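Local atomic coordinates of precorrin-8x Methyl Mutase (PDB entry 1V9C), a protein that probably catalyses a methyl-migration (isomerase) step on precorrin-8X in the biosynthesis of adenosylcobalamin, a coenzyme form of vitamin B12. Residues Trp30-Arg35 with His198-Leu203; Lys61-Gly66 with Phe88-Val93; Glu94-Pro99 with Glu114-Tyr119. All blocks are in the same frame, centred on the assembly; numbering follows the deposited sequence.

Contact 1: Trp30-Arg35 with His198-Leu203; sequences WPVVRR and HALIRL. With SO4 (sulfate ion), chain F; SO4 (sulfate ion), chain E.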
loop_
_atom_site.group_PDB
_atom_site.type_symbol
_atom_site.label_atom_id
_atom_site.label_comp_id
_atom_site.label_asym_id
_atom_site.label_seq_id
_atom_site.Cartn_x
_atom_site.Cartn_y
_atom_site.Cartn_z
ATOM N N TRP B 30 12.141 16.334 6.590
ATOM C CA TRP B 30 12.945 15.225 6.114
ATOM C C TRP B 30 12.532 13.836 6.604
ATOM O O TRP B 30 12.342 12.947 5.792
ATOM C CB TRP B 30 14.430 15.443 6.422
ATOM C CG TRP B 30 15.301 14.362 5.807
ATOM C CD1 TRP B 30 16.186 13.544 6.462
ATOM C CD2 TRP B 30 15.294 13.926 4.440
ATOM N NE1 TRP B 30 16.719 12.619 5.587
ATOM C CE2 TRP B 30 16.189 12.831 4.341
ATOM C CE3 TRP B 30 14.618 14.347 3.293
ATOM C CZ2 TRP B 30 16.422 12.156 3.137
ATOM C CZ3 TRP B 30 14.851 13.669 2.084
ATOM C CH2 TRP B 30 15.745 12.586 2.021
ATOM N N PRO B 31 12.372 13.645 7.926
ATOM C CA PRO B 31 11.985 12.333 8.449
ATOM C C PRO B 31 10.741 11.781 7.767
ATOM O O PRO B 31 10.545 10.576 7.694
ATOM C CB PRO B 31 11.757 12.601 9.934
ATOM C CG PRO B 31 12.651 13.766 10.216
ATOM C CD PRO B 31 12.404 14.635 9.011
ATOM N N VAL B 32 9.895 12.671 7.263
ATOM C CA VAL B 32 8.685 12.231 6.588
ATOM C C VAL B 32 9.017 11.711 5.193
ATOM O O VAL B 32 8.542 10.650 4.786
ATOM C CB VAL B 32 7.676 13.393 6.495
ATOM C CG1 VAL B 32 6.494 13.010 5.622
ATOM C CG2 VAL B 32 7.219 13.775 7.897
ATOM N N VAL B 33 9.854 12.455 4.472
ATOM C CA VAL B 33 10.218 12.081 3.110
ATOM C C VAL B 33 11.054 10.813 3.086
ATOM O O VAL B 33 10.896 9.981 2.197
ATOM C CB VAL B 33 10.992 13.218 2.387
ATOM C CG1 VAL B 33 11.294 12.813 0.962
ATOM C CG2 VAL B 33 10.157 14.512 2.381
ATOM N N ARG B 34 11.934 10.688 4.072
ATOM C CA ARG B 34 12.807 9.536 4.224
ATOM C C ARG B 34 11.941 8.287 4.367
ATOM O O ARG B 34 12.147 7.297 3.672
ATOM C CB ARG B 34 13.674 9.707 5.479
ATOM C CG ARG B 34 14.647 8.568 5.735
ATOM C CD ARG B 34 15.013 8.465 7.212
ATOM N NE ARG B 34 15.865 9.545 7.700
ATOM C CZ ARG B 34 15.726 10.122 8.892
ATOM N NH1 ARG B 34 14.758 9.728 9.711
ATOM N NH2 ARG B 34 16.567 11.076 9.277
ATOM N N ARG B 35 10.964 8.358 5.270
ATOM C CA ARG B 35 10.058 7.248 5.528
ATOM C C ARG B 35 9.269 6.851 4.281
ATOM O O ARG B 35 9.084 5.678 3.999
ATOM C CB ARG B 35 9.105 7.616 6.664
ATOM C CG ARG B 35 8.330 6.446 7.171
ATOM C CD ARG B 35 8.511 6.311 8.651
ATOM N NE ARG B 35 8.093 4.998 9.124
ATOM C CZ ARG B 35 8.306 4.557 10.358
ATOM N NH1 ARG B 35 8.929 5.326 11.240
ATOM N NH2 ARG B 35 7.908 3.346 10.704
ATOM N N HIS B 198 3.117 7.260 9.945
ATOM C CA HIS B 198 4.037 6.653 10.890
ATOM C C HIS B 198 5.172 7.615 11.219
ATOM O O HIS B 198 5.600 7.705 12.362
ATOM C CB HIS B 198 4.574 5.333 10.345
ATOM C CG HIS B 198 3.614 4.192 10.497
ATOM N ND1 HIS B 198 3.607 3.102 9.653
ATOM C CD2 HIS B 198 2.623 3.975 11.395
ATOM C CE1 HIS B 198 2.652 2.267 10.016
ATOM N NE2 HIS B 198 2.038 2.775 11.070
ATOM N N ALA B 199 5.632 8.366 10.225
ATOM C CA ALA B 199 6.712 9.313 10.463
ATOM C C ALA B 199 6.236 10.413 11.396
ATOM O O ALA B 199 6.979 10.851 12.264
ATOM C CB ALA B 199 7.193 9.914 9.153
ATOM N N LEU B 200 4.996 10.856 11.219
ATOM C CA LEU B 200 4.460 11.914 12.067
ATOM C C LEU B 200 4.338 11.454 13.500
ATOM O O LEU B 200 4.694 12.187 14.416
ATOM C CB LEU B 200 3.107 12.402 11.545
ATOM C CG LEU B 200 3.260 13.194 10.240
ATOM C CD1 LEU B 200 1.905 13.639 9.706
ATOM C CD2 LEU B 200 4.171 14.375 10.498
ATOM N N ILE B 201 3.847 10.233 13.692
ATOM C CA ILE B 201 3.704 9.688 15.025
ATOM C C ILE B 201 5.051 9.568 15.730
ATOM O O ILE B 201 5.180 9.966 16.888
ATOM C CB ILE B 201 3.039 8.309 14.996
ATOM C CG1 ILE B 201 1.558 8.460 14.637
ATOM C CG2 ILE B 201 3.210 7.624 16.344
ATOM C CD1 ILE B 201 0.796 7.138 14.544
ATOM N N ARG B 202 6.049 9.022 15.036
ATOM C CA ARG B 202 7.379 8.856 15.625
ATOM C C ARG B 202 8.005 10.199 16.013
ATOM O O ARG B 202 8.661 10.299 17.039
ATOM C CB ARG B 202 8.306 8.128 14.653
ATOM C CG ARG B 202 9.739 7.979 15.147
ATOM C CD ARG B 202 9.810 7.033 16.332
ATOM N NE ARG B 202 11.174 6.862 16.827
ATOM C CZ ARG B 202 12.183 6.354 16.119
ATOM N NH1 ARG B 202 11.998 5.955 14.867
ATOM N NH2 ARG B 202 13.384 6.243 16.670
ATOM N N LEU B 203 7.813 11.222 15.183
ATOM C CA LEU B 203 8.360 12.547 15.469
ATOM C C LEU B 203 7.663 13.104 16.698
ATOM O O LEU B 203 8.285 13.732 17.543
ATOM C CB LEU B 203 8.124 13.505 14.294
ATOM C CG LEU B 203 9.167 13.633 13.185
ATOM C CD1 LEU B 203 8.580 14.429 12.023
ATOM C CD2 LEU B 203 10.409 14.313 13.730
HETATM S S SO4 F . 8.934 3.623 14.324
HETATM O O1 SO4 F . 7.663 3.543 13.589
HETATM O O2 SO4 F . 8.671 3.755 15.769
HETATM O O3 SO4 F . 9.700 4.785 13.844
HETATM O O4 SO4 F . 9.717 2.400 14.079
HETATM S S SO4 E . 6.371 2.131 7.424
HETATM O O1 SO4 E . 4.933 1.842 7.260
HETATM O O2 SO4 E . 6.825 1.738 8.766
HETATM O O3 SO4 E . 6.586 3.574 7.261
HETATM O O4 SO4 E . 7.135 1.386 6.406
#
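Two sulfate ions bridge the polar side of this helix pair, and the Arg35 guanidinium lies between them. Its NE and NH2 hold the chain E sulfate side-on. NE donates to O3 of that ion at 2.8 Å. NH2 donates to its O2 in a nearly straight bond (173°). The other edge, NH1 and NH2, meets O3 and O1 of the chain F sulfate. His198 CB lies over one face of the guanidinium, 3.7 Å from Arg35 NE. His198 ND1 donates to O1 of the chain E sulfate at 3.0 Å, while its NE2 is bonded to Asn81 N. Arg202, bent at chi2 (68°), brings NH1 to O3 of the chain F sulfate at 2.8 Å.

The helices run roughly antiparallel, at 140°, with axes 8.9 Å apart. Ala199 CB faces the first helix and sits 3.8 Å from Val32 CA, so the backbones come close. Val32 CG2 reaches Leu200 CD2, and Pro31 CG meets Leu203 CD2 at 4.2 Å. Leu200 and Leu203 also pack on helix 55-65.

The sulfates probably come from the crystallisation liquor. Arg35, Arg202 and His198 together form an anion-binding patch. The sulfates would help offset the repulsion between Arg35 and Arg202, whose NE also pairs with Asp206.

Contact 2: Lys61-Gly66 with Phe88-Val93; sequences KAIQAG and FGNEVV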
loop_
_atom_site.group_PDB
_atom_site.type_symbol
_atom_site.label_atom_id
_atom_site.label_comp_id
_atom_site.label_asym_id
_atom_site.label_seq_id
_atom_site.Cartn_x
_atom_site.Cartn_y
_atom_site.Cartn_z
ATOM N N LYS B 61 1.075 18.218 16.521
ATOM C CA LYS B 61 0.112 18.805 17.438
ATOM C C LYS B 61 -1.191 18.003 17.431
ATOM O O LYS B 61 -1.718 17.651 18.489
ATOM C CB LYS B 61 -0.139 20.262 17.032
ATOM C CG LYS B 61 -1.518 20.813 17.369
ATOM C CD LYS B 61 -1.705 21.117 18.854
ATOM C CE LYS B 61 -3.075 21.755 19.091
ATOM N NZ LYS B 61 -3.268 22.219 20.492
ATOM N N ALA B 62 -1.704 17.702 16.240
ATOM C CA ALA B 62 -2.943 16.941 16.140
ATOM C C ALA B 62 -2.729 15.537 16.686
ATOM O O ALA B 62 -3.559 15.005 17.428
ATOM C CB ALA B 62 -3.401 16.883 14.700
ATOM N N ILE B 63 -1.610 14.930 16.317
ATOM C CA ILE B 63 -1.306 13.592 16.798
ATOM C C ILE B 63 -1.376 13.571 18.325
ATOM O O ILE B 63 -2.048 12.729 18.916
ATOM C CB ILE B 63 0.097 13.154 16.352
ATOM C CG1 ILE B 63 0.114 12.920 14.845
ATOM C CG2 ILE B 63 0.503 11.904 17.073
ATOM C CD1 ILE B 63 1.501 12.802 14.289
ATOM N N GLN B 64 -0.678 14.510 18.943
ATOM C CA GLN B 64 -0.626 14.636 20.397
ATOM C C GLN B 64 -1.956 14.998 21.049
ATOM O O GLN B 64 -2.193 14.662 22.212
ATOM C CB GLN B 64 0.425 15.675 20.777
ATOM C CG GLN B 64 1.831 15.182 20.566
ATOM C CD GLN B 64 2.851 16.283 20.669
ATOM O OE1 GLN B 64 4.060 16.033 20.648
ATOM N NE2 GLN B 64 2.376 17.520 20.774
ATOM N N ALA B 65 -2.814 15.684 20.298
ATOM C CA ALA B 65 -4.120 16.090 20.793
ATOM C C ALA B 65 -5.041 14.888 20.839
ATOM O O ALA B 65 -6.093 14.916 21.483
ATOM C CB ALA B 65 -4.714 17.152 19.888
ATOM N N GLY B 66 -4.651 13.829 20.146
ATOM C CA GLY B 66 -5.483 12.647 20.127
ATOM C C GLY B 66 -6.423 12.736 18.947
ATOM O O GLY B 66 -7.448 12.047 18.895
ATOM N N PHE B 88 -0.580 7.923 21.184
ATOM C CA PHE B 88 -1.432 9.054 21.518
ATOM C C PHE B 88 -2.888 8.695 21.237
ATOM O O PHE B 88 -3.738 9.576 21.138
ATOM C CB PHE B 88 -1.047 10.298 20.712
ATOM C CG PHE B 88 0.410 10.668 20.810
ATOM C CD1 PHE B 88 1.354 10.072 19.972
ATOM C CD2 PHE B 88 0.842 11.616 21.738
ATOM C CE1 PHE B 88 2.709 10.413 20.053
ATOM C CE2 PHE B 88 2.197 11.968 21.831
ATOM C CZ PHE B 88 3.132 11.362 20.983
ATOM N N GLY B 89 -3.164 7.396 21.120
ATOM C CA GLY B 89 -4.512 6.931 20.848
ATOM C C GLY B 89 -5.226 7.735 19.773
ATOM O O GLY B 89 -6.163 8.476 20.067
ATOM N N ASN B 90 -4.786 7.605 18.527
ATOM C CA ASN B 90 -5.418 8.332 17.430
ATOM C C ASN B 90 -6.379 7.404 16.691
ATOM O O ASN B 90 -5.956 6.524 15.934
ATOM C CB ASN B 90 -4.363 8.874 16.462
ATOM C CG ASN B 90 -3.367 9.785 17.134
ATOM O OD1 ASN B 90 -2.360 9.333 17.676
ATOM N ND2 ASN B 90 -3.648 11.081 17.118
ATOM N N GLU B 91 -7.673 7.600 16.918
ATOM C CA GLU B 91 -8.685 6.770 16.284
ATOM C C GLU B 91 -8.615 6.867 14.775
ATOM O O GLU B 91 -8.425 7.945 14.231
ATOM C CB GLU B 91 -10.086 7.181 16.734
ATOM C CG GLU B 91 -11.190 6.411 16.034
ATOM C CD GLU B 91 -12.590 6.816 16.499
ATOM O OE1 GLU B 91 -13.571 6.167 16.080
ATOM O OE2 GLU B 91 -12.711 7.780 17.279
ATOM N N VAL B 92 -8.769 5.731 14.108
ATOM C CA VAL B 92 -8.745 5.697 12.662
ATOM C C VAL B 92 -10.146 5.449 12.140
ATOM O O VAL B 92 -10.835 4.556 12.598
ATOM C CB VAL B 92 -7.838 4.564 12.109
ATOM C CG1 VAL B 92 -7.748 4.684 10.596
ATOM C CG2 VAL B 92 -6.448 4.627 12.745
ATOM N N VAL B 93 -10.564 6.241 11.168
ATOM C CA VAL B 93 -11.878 6.052 10.580
ATOM C C VAL B 93 -11.776 5.953 9.061
ATOM O O VAL B 93 -11.325 6.884 8.393
ATOM C CB VAL B 93 -12.830 7.198 10.960
ATOM C CG1 VAL B 93 -14.147 7.044 10.211
ATOM C CG2 VAL B 93 -13.079 7.167 12.460
HETATM O O HOH W 1 -8.600 9.942 18.582
#
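A Schellman motif ends helix 55-65 at Gly66, and Asn90 binds the last turn of that helix from the side. Gly66 has positive phi (91°), and its N bonds back to Ile63 O. Asn90 ND2 donates to the same carbonyl oxygen, Ile63 O, at 2.9 Å and 162°. The donor lies in the carbonyl plane, on a lone pair. Ile63 O thus takes two N-H groups in the last turn of the helix. ND2 also bonds Ala67 O, so both bonds fix the turn of the amide.

The Phe88 side chain packs on that last turn, against Ile63 and Gln64. Its CB sits 3.2 Å from Ile63 O. Ile63 CG2, anti to its backbone N, touches Phe88 CD1 at 3.5 Å. Further along the ring, Gln64 CG reaches CE2 at 3.5 Å, and the two side chains run side by side.

Gly89 ends its own helix with a second Schellman motif. One water links the two chain turns: it donates to Gly66 O and Gly89 O and accepts from Glu91 N.

Ile63 and Phe88 both pack against helix 190-205, and Ile63 also meets strand 130-133. Beyond Asn90 the chain enters strand 92-94, which pairs with strand 69-71 and is outermost in the sheet within this chain.

Contact 3: Glu94-Pro99 with Glu114-Tyr119; sequences ELLAHP and EAAVAY
Apolar packing centres on Ala116. Its CB points at the 94-99 segment and is met by two leucines that follow one another. Leu95 CB lies 3.8 Å from Ala116 CB. Leu96 starts out away from the helix, but its CD2 returns to within 3.9 Å of the same methyl. Leu95 CD2 also approaches the edge of the Tyr119 ring, near its plane, at 4.4 Å from CD2 of the tyrosine.

This segment is the connection from strand 92-94 to helix 99-107 in a doubly wound alpha/beta fold. Helix 112-122 packs against that connection. Ala116 and Val117 also touch Phe139 of helix 137-147.

The aromatic pair is His98 with Tyr119. The ring centroids are 4.9 Å apart and the planes meet at 44°, so the pair is oblique. Tyr119 CE2 lies over one face of the imidazole, offset toward its rim. Tyr119 CG is anti to its backbone N (chi1 173°), which sends the ring out toward His98.

Polar bonds stay within the turn or run onward. His98 N bonds Leu95 O at 2.8 Å, closing a type I turn. Glu94 OE1 weakly accepts from Ala97 N. At the N-cap position, His98 ND1 weakly accepts from Glu100 N.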
loop_
_atom_site.group_PDB
_atom_site.type_symbol
_atom_site.label_atom_id
_atom_site.label_comp_id
_atom_site.label_asym_id
_atom_site.label_seq_id
_atom_site.Cartn_x
_atom_site.Cartn_y
_atom_site.Cartn_z
ATOM N N GLU B 94 -12.180 4.798 8.539
ATOM C CA GLU B 94 -12.183 4.525 7.113
ATOM C C GLU B 94 -13.550 4.957 6.578
ATOM O O GLU B 94 -14.563 4.288 6.802
ATOM C CB GLU B 94 -11.934 3.028 6.874
ATOM C CG GLU B 94 -12.461 2.471 5.547
ATOM C CD GLU B 94 -11.923 3.188 4.326
ATOM O OE1 GLU B 94 -12.299 2.804 3.194
ATOM O OE2 GLU B 94 -11.125 4.134 4.492
ATOM N N LEU B 95 -13.566 6.078 5.871
ATOM C CA LEU B 95 -14.804 6.636 5.342
ATOM C C LEU B 95 -15.441 5.965 4.120
ATOM O O LEU B 95 -16.605 5.566 4.178
ATOM C CB LEU B 95 -14.606 8.131 5.069
ATOM C CG LEU B 95 -14.259 9.002 6.285
ATOM C CD1 LEU B 95 -14.013 10.443 5.857
ATOM C CD2 LEU B 95 -15.391 8.942 7.294
ATOM N N LEU B 96 -14.697 5.836 3.024
ATOM C CA LEU B 96 -15.232 5.235 1.798
ATOM C C LEU B 96 -15.865 3.855 1.928
ATOM O O LEU B 96 -16.786 3.521 1.183
ATOM C CB LEU B 96 -14.158 5.194 0.709
ATOM C CG LEU B 96 -13.785 6.553 0.122
ATOM C CD1 LEU B 96 -12.821 6.344 -1.031
ATOM C CD2 LEU B 96 -15.030 7.279 -0.370
ATOM N N ALA B 97 -15.379 3.047 2.862
ATOM C CA ALA B 97 -15.942 1.717 3.050
ATOM C C ALA B 97 -16.861 1.703 4.265
ATOM O O ALA B 97 -17.373 0.655 4.645
ATOM C CB ALA B 97 -14.828 0.694 3.226
ATOM N N HIS B 98 -17.063 2.873 4.867
ATOM C CA HIS B 98 -17.915 3.008 6.047
ATOM C C HIS B 98 -19.361 2.606 5.724
ATOM O O HIS B 98 -19.882 2.930 4.653
ATOM C CB HIS B 98 -17.869 4.452 6.549
ATOM C CG HIS B 98 -18.315 4.617 7.967
ATOM N ND1 HIS B 98 -19.571 4.254 8.400
ATOM C CD2 HIS B 98 -17.673 5.117 9.049
ATOM C CE1 HIS B 98 -19.684 4.522 9.688
ATOM N NE2 HIS B 98 -18.547 5.049 10.107
ATOM N N PRO B 99 -20.024 1.891 6.651
ATOM C CA PRO B 99 -21.407 1.429 6.491
ATOM C C PRO B 99 -22.406 2.525 6.119
ATOM O O PRO B 99 -23.032 2.466 5.058
ATOM C CB PRO B 99 -21.719 0.810 7.850
ATOM C CG PRO B 99 -20.400 0.281 8.280
ATOM C CD PRO B 99 -19.472 1.420 7.932
ATOM N N GLU B 114 -18.641 11.513 -1.926
ATOM C CA GLU B 114 -19.413 12.653 -1.459
ATOM C C GLU B 114 -20.068 12.278 -0.140
ATOM O O GLU B 114 -20.035 13.039 0.824
ATOM C CB GLU B 114 -20.479 13.029 -2.493
ATOM C CG GLU B 114 -19.921 13.692 -3.745
ATOM C CD GLU B 114 -19.338 15.072 -3.470
ATOM O OE1 GLU B 114 -18.806 15.695 -4.415
ATOM O OE2 GLU B 114 -19.414 15.537 -2.312
ATOM N N ALA B 115 -20.659 11.091 -0.108
ATOM C CA ALA B 115 -21.306 10.600 1.091
ATOM C C ALA B 115 -20.293 10.611 2.220
ATOM O O ALA B 115 -20.607 11.019 3.340
ATOM C CB ALA B 115 -21.826 9.185 0.863
ATOM N N ALA B 116 -19.072 10.172 1.914
ATOM C CA ALA B 116 -17.996 10.110 2.902
ATOM C C ALA B 116 -17.734 11.452 3.581
ATOM O O ALA B 116 -17.762 11.544 4.805
ATOM C CB ALA B 116 -16.720 9.594 2.249
ATOM N N VAL B 117 -17.466 12.486 2.793
ATOM C CA VAL B 117 -17.213 13.814 3.353
ATOM C C VAL B 117 -18.461 14.334 4.071
ATOM O O VAL B 117 -18.413 14.685 5.254
ATOM C CB VAL B 117 -16.834 14.829 2.257
ATOM C CG1 VAL B 117 -16.442 16.147 2.894
ATOM C CG2 VAL B 117 -15.707 14.287 1.408
ATOM N N ALA B 118 -19.572 14.386 3.340
ATOM C CA ALA B 118 -20.843 14.848 3.889
ATOM C C ALA B 118 -21.084 14.162 5.223
ATOM O O ALA B 118 -21.418 14.808 6.213
ATOM C CB ALA B 118 -21.980 14.529 2.924
ATOM N N TYR B 119 -20.911 12.846 5.243
ATOM C CA TYR B 119 -21.091 12.092 6.470
ATOM C C TYR B 119 -20.122 12.601 7.535
ATOM O O TYR B 119 -20.535 12.982 8.629
ATOM C CB TYR B 119 -20.828 10.609 6.235
ATOM C CG TYR B 119 -20.841 9.806 7.517
ATOM C CD1 TYR B 119 -22.038 9.362 8.070
ATOM C CD2 TYR B 119 -19.657 9.545 8.211
ATOM C CE1 TYR B 119 -22.060 8.682 9.282
ATOM C CE2 TYR B 119 -19.671 8.864 9.430
ATOM C CZ TYR B 119 -20.878 8.438 9.958
ATOM O OH TYR B 119 -20.911 7.779 11.164
#

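How the contacts relate
From the N terminus, the chain first enters contact 1 at helix 30-40. Its partner comes only with helix 190-205, so contact 1 closes a long loop that contains both other contacts. Contact 2 is the first to close, joining the end of helix 55-65 to the approach to strand 92-94. Contact 3 opens directly after it, at Glu94, and closes a short loop through helix 99-107 onto helix 112-122. Contacts 2 and 3 are in series. Contact 2 touches both others: Ile63 CD1 packs on Leu200, and Val93 CG1 meets the His98 ring. Contacts 1 and 3 lie on opposite sides of the chain's centre, their centres about 27 Å apart.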